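Local coordinates for cypemycin cysteine dehydrogenase (decarboxylating) (Streptomyces sp, PDB 6JDD), which catalyses the flavin-dependent oxidative decarboxylation of the C-terminal cysteine of the cypemycin precursor peptide, a step in making this linaridin, at residues 8-13 with 85-90; 25-30 with 171-176. One frame throughout, in Å; residues are numbered along the deposited sequence.

Contact 1. Residues 8-13 with 85-90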
loop_
_atom_site.group_PDB
_atom_site.type_symbol
_atom_site.label_atom_id
_atom_site.label_comp_id
_atom_site.label_asym_id
_atom_site.label_seq_id
_atom_site.Cartn_x
_atom_site.Cartn_y
_atom_site.Cartn_z
ATOM N N GLY A 8 30.466 -3.090 37.468
ATOM C CA GLY A 8 31.025 -3.267 36.113
ATOM C C GLY A 8 30.990 -1.986 35.286
ATOM O O GLY A 8 30.445 -0.967 35.781
ATOM N N ALA A 9 31.503 -2.078 34.046
ATOM C CA ALA A 9 31.654 -0.983 33.050
ATOM C C ALA A 9 30.429 -0.882 32.116
ATOM O O ALA A 9 30.034 0.242 31.791
ATOM C CB ALA A 9 32.933 -1.194 32.262
ATOM N N GLU A 10 29.816 -2.014 31.796
ATOM C CA GLU A 10 28.691 -2.010 30.840
ATOM C C GLU A 10 27.658 -3.059 31.240
ATOM O O GLU A 10 28.068 -4.098 31.714
ATOM C CB GLU A 10 29.298 -2.401 29.495
ATOM C CG GLU A 10 28.398 -2.237 28.298
ATOM C CD GLU A 10 29.200 -2.194 27.018
ATOM O OE1 GLU A 10 30.319 -1.736 27.074
ATOM O OE2 GLU A 10 28.703 -2.608 25.990
ATOM N N LEU A 11 26.371 -2.727 31.167
ATOM C CA LEU A 11 25.329 -3.765 31.305
ATOM C C LEU A 11 24.325 -3.662 30.155
ATOM O O LEU A 11 24.453 -2.811 29.343
ATOM C CB LEU A 11 24.678 -3.651 32.682
ATOM C CG LEU A 11 24.086 -2.307 33.048
ATOM C CD1 LEU A 11 22.755 -2.094 32.355
ATOM C CD2 LEU A 11 23.921 -2.253 34.551
ATOM N N HIS A 12 23.410 -4.607 30.089
ATOM C CA HIS A 12 22.354 -4.714 29.069
ATOM C C HIS A 12 21.014 -4.811 29.769
ATOM O O HIS A 12 20.911 -5.584 30.732
ATOM C CB HIS A 12 22.546 -5.954 28.213
ATOM C CG HIS A 12 21.528 -6.020 27.135
ATOM N ND1 HIS A 12 21.812 -5.667 25.847
ATOM C CD2 HIS A 12 20.227 -6.350 27.163
ATOM C CE1 HIS A 12 20.725 -5.801 25.123
ATOM N NE2 HIS A 12 19.743 -6.183 25.901
ATOM N N VAL A 13 20.048 -4.036 29.290
ATOM C CA VAL A 13 18.661 -4.040 29.805
ATOM C C VAL A 13 17.783 -4.585 28.690
ATOM O O VAL A 13 17.826 -4.075 27.596
ATOM C CB VAL A 13 18.195 -2.665 30.306
ATOM C CG1 VAL A 13 16.761 -2.742 30.740
ATOM C CG2 VAL A 13 19.042 -2.148 31.457
ATOM N N GLY A 85 27.656 -6.215 23.360
ATOM C CA GLY A 85 28.875 -5.386 23.471
ATOM C C GLY A 85 29.824 -5.982 24.502
ATOM O O GLY A 85 30.197 -7.149 24.353
ATOM N N ALA A 86 30.177 -5.215 25.531
ATOM C CA ALA A 86 30.944 -5.716 26.695
ATOM C C ALA A 86 30.081 -5.715 27.958
ATOM O O ALA A 86 30.663 -5.516 29.041
ATOM C CB ALA A 86 32.171 -4.887 26.901
ATOM N N SER A 87 28.767 -5.940 27.847
ATOM C CA SER A 87 27.855 -6.065 29.025
ATOM C C SER A 87 28.367 -7.162 29.972
ATOM O O SER A 87 28.722 -8.271 29.492
ATOM C CB SER A 87 26.422 -6.346 28.663
ATOM O OG SER A 87 25.948 -5.408 27.742
ATOM N N GLU A 88 28.369 -6.847 31.264
ATOM C CA GLU A 88 28.828 -7.749 32.342
ATOM C C GLU A 88 27.636 -8.280 33.140
ATOM O O GLU A 88 27.815 -9.171 33.988
ATOM C CB GLU A 88 29.786 -6.989 33.260
ATOM C CG GLU A 88 31.098 -6.660 32.562
ATOM C CD GLU A 88 32.032 -5.828 33.414
ATOM O OE1 GLU A 88 32.283 -6.288 34.531
ATOM O OE2 GLU A 88 32.457 -4.720 32.974
ATOM N N CYS A 89 26.451 -7.734 32.935
ATOM C CA CYS A 89 25.228 -8.390 33.444
ATOM C C CYS A 89 24.058 -8.081 32.509
ATOM O O CYS A 89 24.210 -7.268 31.604
ATOM C CB CYS A 89 24.993 -7.991 34.889
ATOM S SG CYS A 89 24.306 -6.329 35.059
ATOM N N PHE A 90 22.951 -8.776 32.710
ATOM C CA PHE A 90 21.734 -8.700 31.870
ATOM C C PHE A 90 20.532 -8.586 32.794
ATOM O O PHE A 90 20.360 -9.438 33.641
ATOM C CB PHE A 90 21.614 -9.928 30.978
ATOM C CG PHE A 90 22.686 -10.020 29.938
ATOM C CD1 PHE A 90 23.945 -10.479 30.256
ATOM C CD2 PHE A 90 22.441 -9.597 28.648
ATOM C CE1 PHE A 90 24.936 -10.546 29.293
ATOM C CE2 PHE A 90 23.428 -9.688 27.679
ATOM C CZ PHE A 90 24.675 -10.157 28.004
#

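Contact 2. Residues 25-30 with 171-176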
loop_
_atom_site.group_PDB
_atom_site.type_symbol
_atom_site.label_atom_id
_atom_site.label_comp_id
_atom_site.label_asym_id
_atom_site.label_seq_id
_atom_site.Cartn_x
_atom_site.Cartn_y
_atom_site.Cartn_z
ATOM N N PRO A 25 12.128 4.244 30.503
ATOM C CA PRO A 25 12.938 5.410 30.122
ATOM C C PRO A 25 13.282 6.336 31.303
ATOM O O PRO A 25 14.403 6.802 31.377
ATOM C CB PRO A 25 12.057 6.146 29.124
ATOM C CG PRO A 25 11.216 5.040 28.525
ATOM C CD PRO A 25 10.916 4.128 29.682
ATOM N N TRP A 26 12.347 6.520 32.232
ATOM C CA TRP A 26 12.626 7.252 33.499
ATOM C C TRP A 26 13.769 6.569 34.282
ATOM O O TRP A 26 14.732 7.268 34.674
ATOM C CB TRP A 26 11.347 7.384 34.332
ATOM C CG TRP A 26 11.498 8.288 35.507
ATOM C CD1 TRP A 26 11.146 9.599 35.572
ATOM C CD2 TRP A 26 12.056 7.951 36.786
ATOM N NE1 TRP A 26 11.433 10.097 36.812
ATOM C CE2 TRP A 26 11.995 9.115 37.575
ATOM C CE3 TRP A 26 12.586 6.785 37.336
ATOM C CZ2 TRP A 26 12.448 9.161 38.885
ATOM C CZ3 TRP A 26 13.025 6.817 38.645
ATOM C CH2 TRP A 26 12.947 7.988 39.405
ATOM N N TRP A 27 13.686 5.257 34.492
ATOM C CA TRP A 27 14.742 4.476 35.191
ATOM C C TRP A 27 16.067 4.461 34.421
ATOM O O TRP A 27 17.111 4.525 35.056
ATOM C CB TRP A 27 14.251 3.060 35.439
ATOM C CG TRP A 27 13.298 3.038 36.573
ATOM C CD1 TRP A 27 11.941 2.933 36.521
ATOM C CD2 TRP A 27 13.650 3.234 37.942
ATOM N NE1 TRP A 27 11.415 3.004 37.783
ATOM C CE2 TRP A 27 12.448 3.184 38.678
ATOM C CE3 TRP A 27 14.857 3.429 38.604
ATOM C CZ2 TRP A 27 12.427 3.304 40.069
ATOM C CZ3 TRP A 27 14.831 3.571 39.979
ATOM C CH2 TRP A 27 13.631 3.497 40.701
ATOM N N ILE A 28 16.052 4.321 33.104
ATOM C CA ILE A 28 17.302 4.438 32.292
ATOM C C ILE A 28 17.896 5.840 32.516
ATOM O O ILE A 28 19.109 5.933 32.771
ATOM C CB ILE A 28 17.066 4.163 30.794
ATOM C CG1 ILE A 28 16.501 2.760 30.536
ATOM C CG2 ILE A 28 18.352 4.416 29.998
ATOM C CD1 ILE A 28 17.437 1.651 30.895
ATOM N N HIS A 29 17.086 6.899 32.444
ATOM C CA HIS A 29 17.550 8.283 32.694
ATOM C C HIS A 29 18.180 8.354 34.089
ATOM O O HIS A 29 19.293 8.864 34.188
ATOM C CB HIS A 29 16.395 9.258 32.515
ATOM C CG HIS A 29 16.777 10.666 32.824
ATOM N ND1 HIS A 29 17.687 11.360 32.034
ATOM C CD2 HIS A 29 16.394 11.495 33.819
ATOM C CE1 HIS A 29 17.834 12.553 32.526
ATOM N NE2 HIS A 29 17.054 12.662 33.615
ATOM N N TRP A 30 17.500 7.834 35.114
ATOM C CA TRP A 30 18.014 7.741 36.516
ATOM C C TRP A 30 19.395 7.058 36.557
ATOM O O TRP A 30 20.372 7.651 37.086
ATOM C CB TRP A 30 17.018 7.011 37.431
ATOM C CG TRP A 30 17.527 6.728 38.814
ATOM C CD1 TRP A 30 17.383 7.524 39.916
ATOM C CD2 TRP A 30 18.252 5.561 39.258
ATOM N NE1 TRP A 30 17.984 6.945 40.997
ATOM C CE2 TRP A 30 18.535 5.750 40.626
ATOM C CE3 TRP A 30 18.695 4.388 38.638
ATOM C CZ2 TRP A 30 19.231 4.806 41.380
ATOM C CZ3 TRP A 30 19.401 3.464 39.374
ATOM C CH2 TRP A 30 19.661 3.671 40.730
ATOM N N ASN A 171 12.331 -3.725 40.148
ATOM C CA ASN A 171 13.221 -3.153 41.179
ATOM C C ASN A 171 14.621 -3.049 40.583
ATOM O O ASN A 171 15.404 -4.002 40.777
ATOM C CB ASN A 171 13.177 -4.038 42.422
ATOM C CG ASN A 171 14.113 -3.565 43.513
ATOM O OD1 ASN A 171 14.854 -2.602 43.322
ATOM N ND2 ASN A 171 14.095 -4.244 44.647
ATOM N N LEU A 172 14.945 -1.937 39.922
ATOM C CA LEU A 172 16.289 -1.783 39.299
ATOM C C LEU A 172 17.388 -1.670 40.364
ATOM O O LEU A 172 18.426 -2.325 40.258
ATOM C CB LEU A 172 16.303 -0.585 38.349
ATOM C CG LEU A 172 17.616 -0.354 37.607
ATOM C CD1 LEU A 172 18.018 -1.560 36.810
ATOM C CD2 LEU A 172 17.504 0.821 36.677
ATOM N N PRO A 173 17.253 -0.839 41.425
ATOM C CA PRO A 173 18.324 -0.775 42.433
ATOM C C PRO A 173 18.677 -2.159 43.029
ATOM O O PRO A 173 19.866 -2.533 43.064
ATOM C CB PRO A 173 17.758 0.199 43.476
ATOM C CG PRO A 173 16.760 1.046 42.685
ATOM C CD PRO A 173 16.126 0.079 41.712
ATOM N N GLY A 174 17.651 -2.925 43.420
ATOM C CA GLY A 174 17.814 -4.320 43.873
ATOM C C GLY A 174 18.474 -5.185 42.810
ATOM O O GLY A 174 19.377 -5.989 43.149
ATOM N N ALA A 175 18.058 -5.042 41.557
ATOM C CA ALA A 175 18.640 -5.837 40.461
ATOM C C ALA A 175 20.141 -5.497 40.400
ATOM O O ALA A 175 20.964 -6.388 40.136
ATOM C CB ALA A 175 17.899 -5.607 39.158
ATOM N N LEU A 176 20.510 -4.246 40.604
ATOM C CA LEU A 176 21.932 -3.828 40.403
ATOM C C LEU A 176 22.774 -4.451 41.515
ATOM O O LEU A 176 23.910 -4.940 41.237
ATOM C CB LEU A 176 22.033 -2.300 40.443
ATOM C CG LEU A 176 21.471 -1.555 39.237
ATOM C CD1 LEU A 176 21.316 -0.079 39.563
ATOM C CD2 LEU A 176 22.364 -1.740 38.021
#

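Contact 1. Residues 8-13 with 85-90
His12 and Phe90 form a parallel bridge between strand 10-15 and the start of strand 90-95, neighbours in the middle of the Rossmann-like flavoprotein sheet. His12 N donates to Cys89 O at 3.2 Å. The tight part is made by the buried Leu11, His12, Cys89 and Phe90. Leu11 CB lies 3.6 Å from Cys89 SG, and helix 172-185 touches both residues. Phe90 CD2 sits 3.7 Å from His12 CB. The two ring planes lie at 30° and barely overlap. Ser84 and Ser43 bind the imidazole nitrogens.

Glu88 N, donating to Glu10 O at 2.8 Å, leads to the looser outer side, where Ala9, Gly85 and Ala86 are exposed. Two carboxylates reach across it in opposite senses. Glu10, with CG anti to the backbone N (chi1 -170°), takes Ala86 N at OE2 (3.0 Å) from above the carboxylate plane. Asn41 ND2 also donates to this oxygen. Glu88 OE2 receives Ala9 N at 3.0 Å in a nearly straight bond, while OE1 pairs with Arg183. An alanine at Glu10 would probably leave Ala86 N and Asn41 ND2 without this acceptor and the loop at Gly85 and Ala86 freer to move. Toward the exposed end, carboxylates thus join the backbone carbonyls as acceptors, each for an N-H of the other segment.

Contact 2. Residues 25-30 with 171-176
The segments 25-30 and 172-176 cross at -51° with their axes 12.2 Å apart at the closest, and the closest CA atoms are those of Trp27 and Leu172, 7.6 Å apart. They belong to helices 24-34 and 172-185, which pack together in a Rossmann-like fold built on a parallel sheet. Large apolar side chains bridge the wide spacing.

Leu172 CD2 points in between the two tryptophans. It lies 4.1 Å from Trp27 CB and 4.2 Å from Trp30 CZ3. Leu172 also touches Leu91 and Phe93 of strand 90-95, so it joins the helix pair to the sheet. The Trp27 and Pro173 side chains cross at about a right angle, with Trp27 CZ3 4.1 Å from Pro173 CD. Trp27 CZ3 also stands over one face of the Trp30 ring, offset toward the rim.

Trp30 and Leu176 meet tip to tip. Leu176 CD1 comes to the indole edge, near its plane, 4.0 Å from Trp30 CZ3. Trp26 extends the aromatic cluster to another chain. Its CZ3 stands over the centre of one face of the Trp27 ring, edge to face, and its ring stacks on Trp26 of the second subunit.

Asn171 is the N-cap of helix 172-185, and its ND2 donates to Pro153 O. Its OD1 accepts Gly174 N at 2.8 Å, with the donor 50° out of the carbonyl plane.

How the contacts relate
Both contacts are partly buried, but they differ in kind. Contact 1 joins two strands within the sheet and runs out to an exposed loop. It relies on backbone and carboxylate hydrogen bonds. Contact 2 joins two helices packed beside that sheet, and its two segments meet through apolar and aromatic side chains alone. Residues of contact 2 also meet the second subunit, whereas no other chain touches contact 1. The two contacts share no segment, yet they meet. Leu11 CD2 packs on Leu176 CD2 at 3.8 Å, and Val13 CG2 on Ile28 CD1 at 4.2 Å. Strand 10-15 is followed in the chain by helix 24-34.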